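Local coordinates for protein SidF, inhibitor of growth family, member 3 (Legionella pneumophila subsp. pneumophila, PDB 4FYE) that probably removes the 3-phosphate from phosphoinositide lipids as a bacterial phosphatase, at residues D128-L142 / N726-N738. The protein carries 1 engineered substitution. Residues are numbered along the deposited sequence; the frame is centred on the assembly and turned at random.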
loop_
_atom_site.group_PDB
_atom_site.type_symbol
_atom_site.label_atom_id
_atom_site.label_comp_id
_atom_site.label_asym_id
_atom_site.label_seq_id
_atom_site.Cartn_x
_atom_site.Cartn_y
_atom_site.Cartn_z
ATOM N N ASP A 128 0.460 23.654 13.334
ATOM C CA ASP A 128 1.177 22.715 14.164
ATOM C C ASP A 128 0.291 21.476 14.311
ATOM O O ASP A 128 -0.831 21.535 14.874
ATOM C CB ASP A 128 1.501 23.307 15.509
ATOM C CG ASP A 128 2.198 22.268 16.460
ATOM O OD1 ASP A 128 2.697 21.187 15.992
ATOM O OD2 ASP A 128 2.251 22.538 17.694
ATOM N N LEU A 129 0.769 20.378 13.757
ATOM C CA LEU A 129 0.067 19.093 13.716
ATOM C C LEU A 129 0.041 18.408 15.075
ATOM O O LEU A 129 -0.776 17.492 15.267
ATOM C CB LEU A 129 0.788 18.111 12.815
ATOM C CG LEU A 129 0.612 18.225 11.288
ATOM C CD1 LEU A 129 1.204 17.004 10.628
ATOM C CD2 LEU A 129 -0.814 18.413 10.821
ATOM N N PHE A 130 0.856 18.858 16.036
ATOM C CA PHE A 130 1.037 18.001 17.206
ATOM C C PHE A 130 0.530 18.694 18.403
ATOM O O PHE A 130 0.925 18.446 19.478
ATOM C CB PHE A 130 2.489 17.656 17.387
ATOM C CG PHE A 130 3.052 17.017 16.169
ATOM C CD1 PHE A 130 2.464 15.814 15.665
ATOM C CD2 PHE A 130 4.104 17.618 15.461
ATOM C CE1 PHE A 130 2.940 15.235 14.504
ATOM C CE2 PHE A 130 4.573 17.031 14.293
ATOM C CZ PHE A 130 3.990 15.825 13.826
ATOM N N SER A 131 -0.433 19.519 18.153
ATOM C CA SER A 131 -1.053 20.340 19.111
ATOM C C SER A 131 -2.540 20.322 18.773
ATOM O O SER A 131 -2.954 19.947 17.637
ATOM C CB SER A 131 -0.586 21.757 18.691
ATOM O OG SER A 131 -0.694 22.487 19.801
ATOM N N SER A 132 -3.346 20.912 19.617
ATOM C CA SER A 132 -4.773 20.955 19.327
ATOM C C SER A 132 -5.216 21.823 18.135
ATOM O O SER A 132 -4.745 22.950 17.967
ATOM C CB SER A 132 -5.531 21.341 20.587
ATOM O OG SER A 132 -6.755 21.869 20.182
ATOM N N LYS A 133 -6.192 21.373 17.348
ATOM C CA LYS A 133 -6.554 22.118 16.143
ATOM C C LYS A 133 -7.272 23.325 16.640
ATOM O O LYS A 133 -7.599 24.291 15.873
ATOM C CB LYS A 133 -7.567 21.384 15.299
ATOM C CG LYS A 133 -7.289 19.965 14.863
ATOM C CD LYS A 133 -8.487 19.559 14.025
ATOM C CE LYS A 133 -9.645 19.194 14.937
ATOM N NZ LYS A 133 -9.861 17.720 14.918
ATOM N N LYS A 134 -7.607 23.253 17.916
ATOM C CA LYS A 134 -8.266 24.396 18.561
ATOM C C LYS A 134 -7.348 25.391 19.284
ATOM O O LYS A 134 -7.848 26.301 19.914
ATOM C CB LYS A 134 -9.379 23.913 19.497
ATOM C CG LYS A 134 -10.443 23.079 18.787
ATOM C CD LYS A 134 -11.846 23.558 19.138
ATOM C CE LYS A 134 -12.552 22.648 20.142
ATOM N NZ LYS A 134 -13.162 21.437 19.511
ATOM N N SER A 135 -6.024 25.249 19.183
ATOM C CA SER A 135 -5.098 26.311 19.722
ATOM C C SER A 135 -5.354 27.639 19.034
ATOM O O SER A 135 -5.861 27.669 17.890
ATOM C CB SER A 135 -3.631 25.903 19.507
ATOM O OG SER A 135 -3.221 26.130 18.151
ATOM N N SER A 136 -5.027 28.759 19.651
ATOM C CA SER A 136 -5.237 30.004 18.913
ATOM C C SER A 136 -4.380 30.028 17.609
ATOM O O SER A 136 -4.779 30.609 16.583
ATOM C CB SER A 136 -4.997 31.263 19.759
ATOM O OG SER A 136 -3.699 31.210 20.327
ATOM N N ALA A 137 -3.218 29.392 17.646
ATOM C CA ALA A 137 -2.350 29.398 16.479
ATOM C C ALA A 137 -2.920 28.553 15.305
ATOM O O ALA A 137 -2.888 29.002 14.153
ATOM C CB ALA A 137 -0.912 29.033 16.848
ATOM N N ASN A 138 -3.502 27.403 15.620
ATOM C CA ASN A 138 -4.149 26.605 14.568
ATOM C C ASN A 138 -5.483 27.219 14.041
ATOM O O ASN A 138 -5.834 27.059 12.904
ATOM C CB ASN A 138 -4.291 25.135 14.992
ATOM C CG ASN A 138 -2.938 24.358 15.007
ATOM O OD1 ASN A 138 -2.725 23.464 15.827
ATOM N ND2 ASN A 138 -2.149 24.544 13.982
ATOM N N LYS A 139 -6.177 27.976 14.866
ATOM C CA LYS A 139 -7.395 28.656 14.485
ATOM C C LYS A 139 -7.077 29.735 13.481
ATOM O O LYS A 139 -7.839 29.956 12.505
ATOM C CB LYS A 139 -8.030 29.336 15.709
ATOM C CG LYS A 139 -9.005 28.413 16.450
ATOM C CD LYS A 139 -10.053 29.230 17.196
ATOM C CE LYS A 139 -9.869 29.183 18.687
ATOM N NZ LYS A 139 -10.324 30.459 19.325
ATOM N N ASP A 140 -5.947 30.392 13.710
ATOM C CA ASP A 140 -5.422 31.332 12.728
ATOM C C ASP A 140 -5.014 30.672 11.414
ATOM O O ASP A 140 -5.378 31.155 10.316
ATOM C CB ASP A 140 -4.261 32.093 13.335
ATOM C CG ASP A 140 -4.728 33.112 14.352
ATOM O OD1 ASP A 140 -5.942 33.464 14.308
ATOM O OD2 ASP A 140 -3.897 33.560 15.189
ATOM N N PHE A 141 -4.279 29.559 11.525
ATOM C CA PHE A 141 -3.976 28.767 10.370
ATOM C C PHE A 141 -5.247 28.443 9.624
ATOM O O PHE A 141 -5.278 28.691 8.403
ATOM C CB PHE A 141 -3.246 27.490 10.742
ATOM C CG PHE A 141 -3.168 26.482 9.636
ATOM C CD1 PHE A 141 -2.129 26.517 8.732
ATOM C CD2 PHE A 141 -4.079 25.466 9.545
ATOM C CE1 PHE A 141 -2.004 25.544 7.735
ATOM C CE2 PHE A 141 -3.987 24.491 8.540
ATOM C CZ PHE A 141 -2.958 24.528 7.637
ATOM N N LEU A 142 -6.280 27.907 10.323
ATOM C CA LEU A 142 -7.592 27.626 9.650
ATOM C C LEU A 142 -8.172 28.840 8.970
ATOM O O LEU A 142 -8.689 28.717 7.831
ATOM C CB LEU A 142 -8.658 27.000 10.553
ATOM C CG LEU A 142 -8.186 25.583 10.830
ATOM C CD1 LEU A 142 -8.764 24.977 12.108
ATOM C CD2 LEU A 142 -8.513 24.726 9.662
ATOM N N ASN A 726 -5.222 7.617 18.947
ATOM C CA ASN A 726 -4.570 6.782 17.907
ATOM C C ASN A 726 -3.469 7.408 17.081
ATOM O O ASN A 726 -2.718 6.642 16.457
ATOM C CB ASN A 726 -5.579 6.175 16.930
ATOM C CG ASN A 726 -6.455 5.106 17.587
ATOM O OD1 ASN A 726 -6.043 4.509 18.571
ATOM N ND2 ASN A 726 -7.670 4.863 17.033
ATOM N N PHE A 727 -3.353 8.757 17.066
ATOM C CA PHE A 727 -2.362 9.403 16.229
ATOM C C PHE A 727 -1.716 10.625 16.889
ATOM O O PHE A 727 -2.377 11.417 17.576
ATOM C CB PHE A 727 -3.024 9.790 14.903
ATOM C CG PHE A 727 -3.448 8.599 14.075
ATOM C CD1 PHE A 727 -2.550 7.948 13.269
ATOM C CD2 PHE A 727 -4.775 8.149 14.100
ATOM C CE1 PHE A 727 -2.957 6.840 12.517
ATOM C CE2 PHE A 727 -5.186 7.082 13.338
ATOM C CZ PHE A 727 -4.259 6.405 12.564
ATOM N N ALA A 728 -0.419 10.770 16.677
ATOM C CA ALA A 728 0.344 11.918 17.135
ATOM C C ALA A 728 -0.214 13.208 16.548
ATOM O O ALA A 728 -0.290 14.238 17.225
ATOM C CB ALA A 728 1.786 11.761 16.747
ATOM N N ASP A 729 -0.664 13.168 15.306
ATOM C CA ASP A 729 -1.049 14.420 14.633
ATOM C C ASP A 729 -2.591 14.696 14.743
ATOM O O ASP A 729 -3.380 13.859 15.139
ATOM C CB ASP A 729 -0.657 14.384 13.178
ATOM C CG ASP A 729 -1.585 13.510 12.387
ATOM O OD1 ASP A 729 -1.463 12.283 12.574
ATOM O OD2 ASP A 729 -2.505 14.021 11.676
ATOM N N ASN A 730 -3.015 15.886 14.369
ATOM C CA ASN A 730 -4.350 16.287 14.638
ATOM C C ASN A 730 -5.198 16.399 13.325
ATOM O O ASN A 730 -6.250 17.030 13.338
ATOM C CB ASN A 730 -4.274 17.618 15.327
ATOM C CG ASN A 730 -3.637 18.760 14.448
ATOM O OD1 ASN A 730 -3.416 18.616 13.256
ATOM N ND2 ASN A 730 -3.399 19.917 15.060
ATOM N N GLY A 731 -4.691 15.843 12.214
ATOM C CA GLY A 731 -5.400 15.739 10.940
ATOM C C GLY A 731 -5.359 16.988 10.074
ATOM O O GLY A 731 -5.944 17.001 9.005
ATOM N N LEU A 732 -4.676 18.061 10.483
ATOM C CA LEU A 732 -4.721 19.298 9.676
ATOM C C LEU A 732 -4.259 19.209 8.211
ATOM O O LEU A 732 -4.633 20.069 7.367
ATOM C CB LEU A 732 -4.002 20.455 10.383
ATOM C CG LEU A 732 -4.841 21.056 11.519
ATOM C CD1 LEU A 732 -4.080 22.223 12.149
ATOM C CD2 LEU A 732 -6.192 21.509 10.976
ATOM N N PHE A 733 -3.388 18.254 7.898
ATOM C CA PHE A 733 -3.110 17.951 6.504
ATOM C C PHE A 733 -4.374 17.622 5.712
ATOM O O PHE A 733 -4.388 17.853 4.495
ATOM C CB PHE A 733 -1.965 16.912 6.305
ATOM C CG PHE A 733 -0.597 17.561 6.126
ATOM C CD1 PHE A 733 -0.398 18.508 5.139
ATOM C CD2 PHE A 733 0.475 17.222 6.939
ATOM C CE1 PHE A 733 0.842 19.114 4.943
ATOM C CE2 PHE A 733 1.730 17.814 6.749
ATOM C CZ PHE A 733 1.913 18.772 5.751
ATOM N N GLY A 734 -5.441 17.144 6.381
ATOM C CA GLY A 734 -6.721 16.894 5.690
ATOM C C GLY A 734 -7.345 18.118 5.047
ATOM O O GLY A 734 -7.848 18.053 3.923
ATOM N N LYS A 735 -7.262 19.252 5.724
ATOM C CA LYS A 735 -7.795 20.534 5.223
ATOM C C LYS A 735 -7.015 21.044 4.034
ATOM O O LYS A 735 -7.572 21.666 3.174
ATOM C CB LYS A 735 -7.761 21.633 6.314
ATOM C CG LYS A 735 -8.264 21.253 7.686
ATOM C CD LYS A 735 -9.770 21.020 7.682
ATOM C CE LYS A 735 -10.159 20.158 8.899
ATOM N NZ LYS A 735 -11.528 19.552 8.763
ATOM N N VAL A 736 -5.726 20.783 3.973
ATOM C CA VAL A 736 -5.017 21.126 2.778
ATOM C C VAL A 736 -5.441 20.193 1.648
ATOM O O VAL A 736 -5.623 20.634 0.501
ATOM C CB VAL A 736 -3.515 20.980 3.008
ATOM C CG1 VAL A 736 -2.805 21.094 1.682
ATOM C CG2 VAL A 736 -3.051 22.102 3.891
ATOM N N ALA A 737 -5.557 18.904 1.951
ATOM C CA ALA A 737 -6.047 17.934 0.948
ATOM C C ALA A 737 -7.300 18.436 0.240
ATOM O O ALA A 737 -7.417 18.269 -0.975
ATOM C CB ALA A 737 -6.336 16.551 1.545
ATOM N N ASN A 738 -8.226 19.053 0.961
ATOM C CA ASN A 738 -9.362 19.692 0.251
ATOM C C ASN A 738 -9.007 20.429 -1.008
ATOM O O ASN A 738 -9.757 20.350 -1.949
ATOM C CB ASN A 738 -10.158 20.560 1.197
ATOM C CG ASN A 738 -10.875 19.712 2.235
ATOM O OD1 ASN A 738 -11.221 18.549 1.946
ATOM N ND2 ASN A 738 -11.067 20.242 3.444
#
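The Phe130 ring turns its edge to Ala728, whose carbonyl O lies near the ring plane, 3.5 Å from Phe130 CD1; Leu129 CB sits over the centre of one face. The Asp729 carboxylate stands at nearly a right angle to this ring and Asp729 CB packs on Phe130 CE1; Asp729 OD1 forms a salt bridge with Arg655. Farther along, the edge of Phe141 meets Val736 CG2, while Leu129 CD1 approaches Phe733 CD2 at 3.8 Å.

The polar grip comes from Asn730. Its CG lies between backbone N and carbonyl carbon (chi1 63°), a setting in which Asn730 ND2 reaches the other loop: it donates to Ser131 O at 2.6 Å, almost head-on to the carbonyl (C=O...donor angle 161°), and weakly to Asp128 O at 3.0 Å. Asn730 OD1 accepts from Leu732 N, so both ends of the amide are engaged. Lys133 runs alongside, Lys133 CD 3.4 Å from Asn730 O. Leu732 packs between Leu129 and helix 136-163, CB on Leu129 CD2, CD1 near Phe141 CD2 and CD2 4.2 Å from Leu142 CD2.

The contact joins two loops and the first turns of the helices that follow, with Asx turns at Asp128, Asp729 and Asn730 and Ser135 as N-cap of helix 136-163.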